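Local coordinates for protein thymidylate synthase thyX (Helicobacter pylori, PDB 3N3Y) that probably catalyses the FAD-dependent reductive methylation of dUMP to dTMP, with methylenetetrahydrofolate as methyl donor and NADPH as reductant, as a homotetramer, at residues 98-103 and 138-143; 112-117 and 132-137. One frame throughout, in Å; residues are numbered along the deposited sequence.

Contact 1 of 2, residues 98-103 and 138-143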
ATOM      1  N   ARG A  98     -24.369  23.271   1.199  1.00 39.71           N
ATOM      2  CA  ARG A  98     -25.523  24.041   1.658  1.00 47.05           C
ATOM      3  C   ARG A  98     -25.183  25.036   2.790  1.00 52.60           C
ATOM      4  O   ARG A  98     -25.972  25.936   3.109  1.00 48.22           O
ATOM      5  CB  ARG A  98     -26.632  23.087   2.086  1.00 49.87           C
ATOM      6  CG  ARG A  98     -27.748  22.912   1.068  1.00 52.65           C
ATOM      7  CD  ARG A  98     -28.993  23.567   1.638  1.00 66.55           C
ATOM      8  NE  ARG A  98     -28.969  23.500   3.106  1.00 65.91           N
ATOM      9  CZ  ARG A  98     -29.589  24.354   3.922  1.00 66.00           C
ATOM     10  NH1 ARG A  98     -30.301  25.359   3.423  1.00 66.26           N
ATOM     11  NH2 ARG A  98     -29.495  24.201   5.241  1.00 61.03           N
ATOM     12  N   GLU A  99     -24.004  24.875   3.385  1.00 45.01           N
ATOM     13  CA  GLU A  99     -23.489  25.859   4.333  1.00 48.21           C
ATOM     14  C   GLU A  99     -23.504  27.291   3.766  1.00 49.35           C
ATOM     15  O   GLU A  99     -23.524  28.266   4.527  1.00 51.34           O
ATOM     16  CB  GLU A  99     -22.066  25.483   4.766  1.00 44.14           C
ATOM     17  CG  GLU A  99     -21.002  25.647   3.668  1.00 45.85           C
ATOM     18  CD  GLU A  99     -19.677  24.980   4.031  1.00 49.94           C
ATOM     19  OE1 GLU A  99     -19.542  24.525   5.192  1.00 51.61           O
ATOM     20  OE2 GLU A  99     -18.769  24.914   3.163  1.00 44.26           O
ATOM     21  N   LEU A 100     -23.475  27.411   2.438  1.00 46.21           N
ATOM     22  CA  LEU A 100     -23.450  28.718   1.755  1.00 48.01           C
ATOM     23  C   LEU A 100     -24.846  29.319   1.565  1.00 49.83           C
ATOM     24  O   LEU A 100     -24.996  30.521   1.352  1.00 50.11           O
ATOM     25  CB  LEU A 100     -22.780  28.610   0.377  1.00 39.53           C
ATOM     26  CG  LEU A 100     -21.264  28.455   0.272  1.00 41.90           C
ATOM     27  CD1 LEU A 100     -20.824  28.484  -1.191  1.00 33.33           C
ATOM     28  CD2 LEU A 100     -20.552  29.545   1.062  1.00 43.85           C
ATOM     29  N   LYS A 101     -25.858  28.466   1.617  1.00 50.98           N
ATOM     30  CA  LYS A 101     -27.240  28.883   1.458  1.00 57.05           C
ATOM     31  C   LYS A 101     -27.571  29.995   2.445  1.00 59.78           C
ATOM     32  O   LYS A 101     -28.371  30.885   2.160  1.00 59.96           O
ATOM     33  CB  LYS A 101     -28.155  27.685   1.706  1.00 58.62           C
ATOM     34  CG  LYS A 101     -29.630  27.983   1.587  1.00 61.76           C
ATOM     35  CD  LYS A 101     -30.104  27.829   0.163  1.00 63.63           C
ATOM     36  CE  LYS A 101     -31.620  27.866   0.120  1.00 73.65           C
ATOM     37  NZ  LYS A 101     -32.184  26.880   1.086  1.00 74.41           N
ATOM     38  N   GLU A 102     -26.917  29.952   3.599  1.00 60.26           N
ATOM     39  CA  GLU A 102     -27.306  30.772   4.732  1.00 60.69           C
ATOM     40  C   GLU A 102     -26.584  32.115   4.852  1.00 58.64           C
ATOM     41  O   GLU A 102     -26.903  32.904   5.734  1.00 69.55           O
ATOM     42  CB  GLU A 102     -27.132  29.960   6.024  1.00 67.66           C
ATOM     43  CG  GLU A 102     -28.180  28.844   6.200  1.00 71.57           C
ATOM     44  CD  GLU A 102     -27.584  27.431   6.281  1.00 73.40           C
ATOM     45  OE1 GLU A 102     -26.710  27.184   7.148  1.00 73.05           O
ATOM     46  OE2 GLU A 102     -28.013  26.558   5.488  1.00 67.71           O
ATOM     47  N   VAL A 103     -25.622  32.390   3.979  1.00 58.18           N
ATOM     48  CA  VAL A 103     -24.806  33.599   4.137  1.00 52.07           C
ATOM     49  C   VAL A 103     -25.156  34.729   3.165  1.00 51.54           C
ATOM     50  O   VAL A 103     -25.716  34.483   2.091  1.00 52.77           O
ATOM     51  CB  VAL A 103     -23.303  33.286   4.016  1.00 53.42           C
ATOM     52  CG1 VAL A 103     -22.972  31.979   4.745  1.00 51.53           C
ATOM     53  CG2 VAL A 103     -22.899  33.209   2.559  1.00 48.69           C
ATOM     54  N   GLU A 138     -18.931  33.902  -4.810  1.00 32.06           N
ATOM     55  CA  GLU A 138     -20.224  34.571  -4.940  1.00 33.79           C
ATOM     56  C   GLU A 138     -21.125  33.865  -5.965  1.00 32.17           C
ATOM     57  O   GLU A 138     -22.272  33.571  -5.668  1.00 33.33           O
ATOM     58  CB  GLU A 138     -20.056  36.069  -5.257  1.00 31.83           C
ATOM     59  CG  GLU A 138     -21.378  36.832  -5.412  1.00 40.73           C
ATOM     60  CD  GLU A 138     -22.225  36.876  -4.129  1.00 44.06           C
ATOM     61  OE1 GLU A 138     -21.700  36.571  -3.034  1.00 46.79           O
ATOM     62  OE2 GLU A 138     -23.421  37.229  -4.221  1.00 46.51           O
ATOM     63  N   ASN A 139     -20.609  33.573  -7.157  1.00 30.12           N
ATOM     64  CA  ASN A 139     -21.383  32.776  -8.115  1.00 31.11           C
ATOM     65  C   ASN A 139     -21.852  31.435  -7.548  1.00 33.47           C
ATOM     66  O   ASN A 139     -22.991  31.022  -7.792  1.00 30.41           O
ATOM     67  CB  ASN A 139     -20.619  32.575  -9.419  1.00 30.10           C
ATOM     68  CG  ASN A 139     -20.573  33.842 -10.254  1.00 33.08           C
ATOM     69  OD1 ASN A 139     -19.671  34.050 -11.070  1.00 35.22           O
ATOM     70  ND2 ASN A 139     -21.540  34.701 -10.039  1.00 24.17           N
ATOM     71  N   LEU A 140     -20.976  30.770  -6.792  1.00 29.35           N
ATOM     72  CA  LEU A 140     -21.307  29.504  -6.142  1.00 28.49           C
ATOM     73  C   LEU A 140     -22.451  29.706  -5.155  1.00 33.09           C
ATOM     74  O   LEU A 140     -23.391  28.915  -5.107  1.00 31.66           O
ATOM     75  CB  LEU A 140     -20.087  28.952  -5.394  1.00 27.23           C
ATOM     76  CG  LEU A 140     -20.201  27.561  -4.745  1.00 29.80           C
ATOM     77  CD1 LEU A 140     -20.546  26.518  -5.795  1.00 28.00           C
ATOM     78  CD2 LEU A 140     -18.922  27.166  -3.987  1.00 28.08           C
ATOM     79  N   ARG A 141     -22.359  30.775  -4.366  1.00 35.86           N
ATOM     80  CA  ARG A 141     -23.398  31.102  -3.393  1.00 39.37           C
ATOM     81  C   ARG A 141     -24.744  31.298  -4.084  1.00 41.17           C
ATOM     82  O   ARG A 141     -25.751  30.749  -3.654  1.00 41.10           O
ATOM     83  CB  ARG A 141     -23.045  32.350  -2.575  1.00 37.95           C
ATOM     84  CG  ARG A 141     -24.032  32.605  -1.452  1.00 40.06           C
ATOM     85  CD  ARG A 141     -23.996  34.023  -0.948  1.00 42.70           C
ATOM     86  NE  ARG A 141     -24.379  35.011  -1.959  1.00 47.85           N
ATOM     87  CZ  ARG A 141     -25.631  35.383  -2.219  1.00 48.70           C
ATOM     88  NH1 ARG A 141     -26.646  34.835  -1.563  1.00 50.36           N
ATOM     89  NH2 ARG A 141     -25.869  36.301  -3.146  1.00 50.01           N
ATOM     90  N   VAL A 142     -24.746  32.069  -5.166  1.00 37.36           N
ATOM     91  CA  VAL A 142     -25.954  32.271  -5.952  1.00 38.22           C
ATOM     92  C   VAL A 142     -26.566  30.956  -6.489  1.00 43.32           C
ATOM     93  O   VAL A 142     -27.777  30.752  -6.391  1.00 41.95           O
ATOM     94  CB  VAL A 142     -25.715  33.295  -7.079  1.00 43.22           C
ATOM     95  CG1 VAL A 142     -26.877  33.312  -8.070  1.00 42.35           C
ATOM     96  CG2 VAL A 142     -25.487  34.698  -6.478  1.00 42.95           C
ATOM     97  N   LEU A 143     -25.741  30.062  -7.035  1.00 37.61           N
ATOM     98  CA  LEU A 143     -26.250  28.797  -7.565  1.00 38.97           C
ATOM     99  C   LEU A 143     -27.012  28.030  -6.504  1.00 40.11           C
ATOM    100  O   LEU A 143     -28.089  27.492  -6.760  1.00 39.72           O
ATOM    101  CB  LEU A 143     -25.116  27.915  -8.085  1.00 38.61           C
ATOM    102  CG  LEU A 143     -24.369  28.427  -9.320  1.00 38.68           C
ATOM    103  CD1 LEU A 143     -23.127  27.561  -9.574  1.00 30.49           C
ATOM    104  CD2 LEU A 143     -25.281  28.470 -10.537  1.00 28.49           C
TER
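Glu138 OE2 is gripped by several donors, foremost Arg141, whose chain also packs against the 98-103 segment: Arg141 NH2 forms a salt bridge to that oxygen at 2.8 Å, with an N-H...O angle of 164°. The bond lies in the guanidinium plane but reaches the syn side of the carboxylate 30° out of the carboxylate plane; Ser105 OG adds a weak bond to OE2, and Arg141 NE weak bonds to both oxygens. A bend at chi3 (63°) turns NE and NH2 toward the Glu138 carboxylate, while CG and CD lie against the 98-103 segment. There Arg141 CG lies 3.6 Å from Leu100 O, while CD is 3.5 Å from Val103 O and 3.8 Å from Val103 CG2. Leu100 to Val103 form a type I turn, closed by Val103 N to Leu100 O (3.3 Å). Leu100 and Leu140 cross at about a right angle, with Leu100 CD1 3.6 Å from Leu140 CD2. Leu100 also reaches Leu137 and Leu144 on the same helix. No hydrogen bond spans the two segments, so they meet by van der Waals packing of leucine and valine methyls and arginine methylenes; a polar tie of the loop to the helix comes from Glu138 OE1, which accepts the backbone N-H of Phe106, while the arginine's charge is balanced, at least in part, within its own helix.

Contact 2 of 2, residues 112-117 and 132-137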
ATOM      1  N   THR A 112     -14.565  44.583   4.312  1.00 40.18           N
ATOM      2  CA  THR A 112     -15.422  43.762   5.154  1.00 38.70           C
ATOM      3  C   THR A 112     -15.824  42.455   4.469  1.00 40.59           C
ATOM      4  O   THR A 112     -15.765  41.389   5.071  1.00 38.50           O
ATOM      5  CB  THR A 112     -16.720  44.497   5.503  1.00 43.88           C
ATOM      6  OG1 THR A 112     -16.427  45.836   5.924  1.00 50.62           O
ATOM      7  CG2 THR A 112     -17.464  43.753   6.602  1.00 37.19           C
ATOM      8  N   ASN A 113     -16.271  42.545   3.223  1.00 40.87           N
ATOM      9  CA  ASN A 113     -16.686  41.358   2.482  1.00 40.55           C
ATOM     10  C   ASN A 113     -15.508  40.448   2.150  1.00 36.18           C
ATOM     11  O   ASN A 113     -15.658  39.239   2.091  1.00 36.79           O
ATOM     12  CB  ASN A 113     -17.442  41.739   1.212  1.00 35.22           C
ATOM     13  CG  ASN A 113     -18.845  42.217   1.500  1.00 40.90           C
ATOM     14  OD1 ASN A 113     -19.456  42.919   0.690  1.00 41.59           O
ATOM     15  ND2 ASN A 113     -19.369  41.837   2.658  1.00 37.30           N
ATOM     16  N   LEU A 114     -14.341  41.042   1.943  1.00 39.45           N
ATOM     17  CA  LEU A 114     -13.131  40.277   1.688  1.00 36.57           C
ATOM     18  C   LEU A 114     -12.753  39.503   2.948  1.00 41.61           C
ATOM     19  O   LEU A 114     -12.316  38.361   2.868  1.00 41.56           O
ATOM     20  CB  LEU A 114     -11.995  41.197   1.263  1.00 35.14           C
ATOM     21  CG  LEU A 114     -11.255  41.064  -0.079  1.00 41.85           C
ATOM     22  CD1 LEU A 114     -12.122  40.553  -1.215  1.00 35.65           C
ATOM     23  CD2 LEU A 114     -10.606  42.408  -0.468  1.00 39.86           C
ATOM     24  N   GLU A 115     -12.937  40.117   4.113  1.00 43.14           N
ATOM     25  CA  GLU A 115     -12.658  39.421   5.355  1.00 43.60           C
ATOM     26  C   GLU A 115     -13.663  38.298   5.546  1.00 40.18           C
ATOM     27  O   GLU A 115     -13.288  37.179   5.879  1.00 40.86           O
ATOM     28  CB  GLU A 115     -12.676  40.365   6.559  1.00 50.14           C
ATOM     29  CG  GLU A 115     -12.413  39.663   7.912  1.00 51.65           C
ATOM     30  CD  GLU A 115     -10.996  39.061   8.030  1.00 72.37           C
ATOM     31  OE1 GLU A 115     -10.051  39.598   7.396  1.00 71.64           O
ATOM     32  OE2 GLU A 115     -10.828  38.051   8.764  1.00 67.72           O
ATOM     33  N   ARG A 116     -14.939  38.594   5.323  1.00 37.86           N
ATOM     34  CA  ARG A 116     -15.987  37.579   5.435  1.00 39.54           C
ATOM     35  C   ARG A 116     -15.715  36.333   4.568  1.00 39.24           C
ATOM     36  O   ARG A 116     -15.950  35.208   4.992  1.00 37.57           O
ATOM     37  CB  ARG A 116     -17.348  38.166   5.063  1.00 40.98           C
ATOM     38  CG  ARG A 116     -17.976  39.071   6.115  1.00 39.24           C
ATOM     39  CD  ARG A 116     -19.353  39.510   5.660  1.00 31.14           C
ATOM     40  NE  ARG A 116     -20.207  38.363   5.367  1.00 38.36           N
ATOM     41  CZ  ARG A 116     -20.891  38.197   4.234  1.00 43.03           C
ATOM     42  NH1 ARG A 116     -20.826  39.103   3.271  1.00 40.78           N
ATOM     43  NH2 ARG A 116     -21.640  37.119   4.059  1.00 43.42           N
ATOM     44  N   ALA A 117     -15.230  36.552   3.350  1.00 39.42           N
ATOM     45  CA  ALA A 117     -15.003  35.477   2.401  1.00 37.82           C
ATOM     46  C   ALA A 117     -13.858  34.561   2.824  1.00 34.30           C
ATOM     47  O   ALA A 117     -13.789  33.417   2.393  1.00 31.19           O
ATOM     48  CB  ALA A 117     -14.736  36.044   1.023  1.00 29.99           C
ATOM     49  N   MET A 132     -10.688  37.336  -7.591  1.00 28.46           N
ATOM     50  CA  MET A 132     -11.314  36.313  -8.430  1.00 28.38           C
ATOM     51  C   MET A 132     -11.896  35.138  -7.608  1.00 30.59           C
ATOM     52  O   MET A 132     -12.988  34.633  -7.915  1.00 32.18           O
ATOM     53  CB  MET A 132     -10.351  35.806  -9.500  1.00 28.31           C
ATOM     54  CG  MET A 132      -9.808  36.916 -10.390  1.00 33.59           C
ATOM     55  SD  MET A 132     -11.066  38.104 -10.954  1.00 39.84           S
ATOM     56  CE  MET A 132     -10.287  38.652 -12.478  1.00 38.78           C
ATOM     57  N   SER A 133     -11.206  34.711  -6.556  1.00 25.19           N
ATOM     58  CA  SER A 133     -11.748  33.600  -5.769  1.00 29.26           C
ATOM     59  C   SER A 133     -13.075  33.989  -5.157  1.00 27.43           C
ATOM     60  O   SER A 133     -14.015  33.196  -5.157  1.00 29.06           O
ATOM     61  CB  SER A 133     -10.790  33.132  -4.671  1.00 26.29           C
ATOM     62  OG  SER A 133      -9.623  32.612  -5.250  1.00 30.21           O
ATOM     63  N   VAL A 134     -13.148  35.212  -4.641  1.00 26.72           N
ATOM     64  CA  VAL A 134     -14.399  35.731  -4.083  1.00 26.15           C
ATOM     65  C   VAL A 134     -15.502  35.838  -5.142  1.00 29.03           C
ATOM     66  O   VAL A 134     -16.642  35.460  -4.887  1.00 27.95           O
ATOM     67  CB  VAL A 134     -14.192  37.086  -3.387  1.00 32.79           C
ATOM     68  CG1 VAL A 134     -15.514  37.582  -2.746  1.00 25.29           C
ATOM     69  CG2 VAL A 134     -13.080  36.951  -2.325  1.00 29.12           C
ATOM     70  N   LEU A 135     -15.160  36.317  -6.335  1.00 26.67           N
ATOM     71  CA  LEU A 135     -16.134  36.337  -7.425  1.00 29.54           C
ATOM     72  C   LEU A 135     -16.713  34.937  -7.649  1.00 27.92           C
ATOM     73  O   LEU A 135     -17.928  34.773  -7.764  1.00 26.79           O
ATOM     74  CB  LEU A 135     -15.524  36.893  -8.725  1.00 25.29           C
ATOM     75  CG  LEU A 135     -14.991  38.332  -8.633  1.00 37.45           C
ATOM     76  CD1 LEU A 135     -14.763  38.961 -10.014  1.00 25.54           C
ATOM     77  CD2 LEU A 135     -15.910  39.218  -7.788  1.00 29.00           C
ATOM     78  N   ALA A 136     -15.830  33.937  -7.698  1.00 29.28           N
ATOM     79  CA  ALA A 136     -16.226  32.543  -7.905  1.00 26.12           C
ATOM     80  C   ALA A 136     -17.082  32.045  -6.756  1.00 23.93           C
ATOM     81  O   ALA A 136     -18.052  31.321  -6.965  1.00 25.35           O
ATOM     82  CB  ALA A 136     -14.995  31.652  -8.083  1.00 24.06           C
ATOM     83  N   LEU A 137     -16.710  32.438  -5.543  1.00 24.03           N
ATOM     84  CA  LEU A 137     -17.445  32.045  -4.352  1.00 25.91           C
ATOM     85  C   LEU A 137     -18.840  32.643  -4.383  1.00 30.93           C
ATOM     86  O   LEU A 137     -19.815  31.978  -4.034  1.00 30.25           O
ATOM     87  CB  LEU A 137     -16.707  32.477  -3.074  1.00 27.00           C
ATOM     88  CG  LEU A 137     -17.420  32.184  -1.745  1.00 29.75           C
ATOM     89  CD1 LEU A 137     -17.440  30.693  -1.447  1.00 32.10           C
ATOM     90  CD2 LEU A 137     -16.772  32.922  -0.598  1.00 32.41           C
TER
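Val134 sets its CG2 methyl between two residues of helix 111-117, 3.8 Å from Ala117 CB and 3.9 Å from Leu114 CD1. The other branch, CG1, is 4.1 Å from Ala117 CB, so both methyls of the valine straddle the alanine. With CG1 opposite the backbone N (chi1 -177°) and CG2 beside it, the two branches spread across the neighbouring helix. One turn further on, Leu137 brings CD2 to 4.1 Å from Ala117 CB, which makes this single methyl the point where two side chains of the long helix converge. Leu114 arrives from the other flank and crosses Val134 at about a right angle. The alanine also marks the nearest backbone approach, Ala117 CA to Val134 CA at 6.5 Å, yet the short axes stay 10.6 Å apart and cross at 73°; between the two segments the touching residues are Leu114, Ala117, Val134 and Leu137. From the loop before helix 111-117, Leu109 packs on Val134 and Phe106 on Leu137. With 160 Å² buried and no hydrogen bond across, the joint between the short helix and helix 127-145 rests on shape and dispersion between aliphatic groups.

In the fold
Both contacts dock part of the 98-117 region on helix 127-145, and contact 2 is nested along the chain inside the loop that contact 1 closes. Their centres are 12 Å apart and they meet directly, Leu100 CD1 lying 4.0 Å from Leu137 CD1. Each is largely buried, although their centres lie 26 and 24 Å from the centre of the chain, where helix 127-145 also packs on a second subunit. Contact 1 mixes leucine packing with an arginine whose methylenes run past backbone carbonyls; contact 2 is wholly aliphatic and joins helix to helix. Contact 1 is nearer the nucleotide: a bound dUMP lies about 10 Å from the Leu140 side chain, against about 14 Å from that of Leu137.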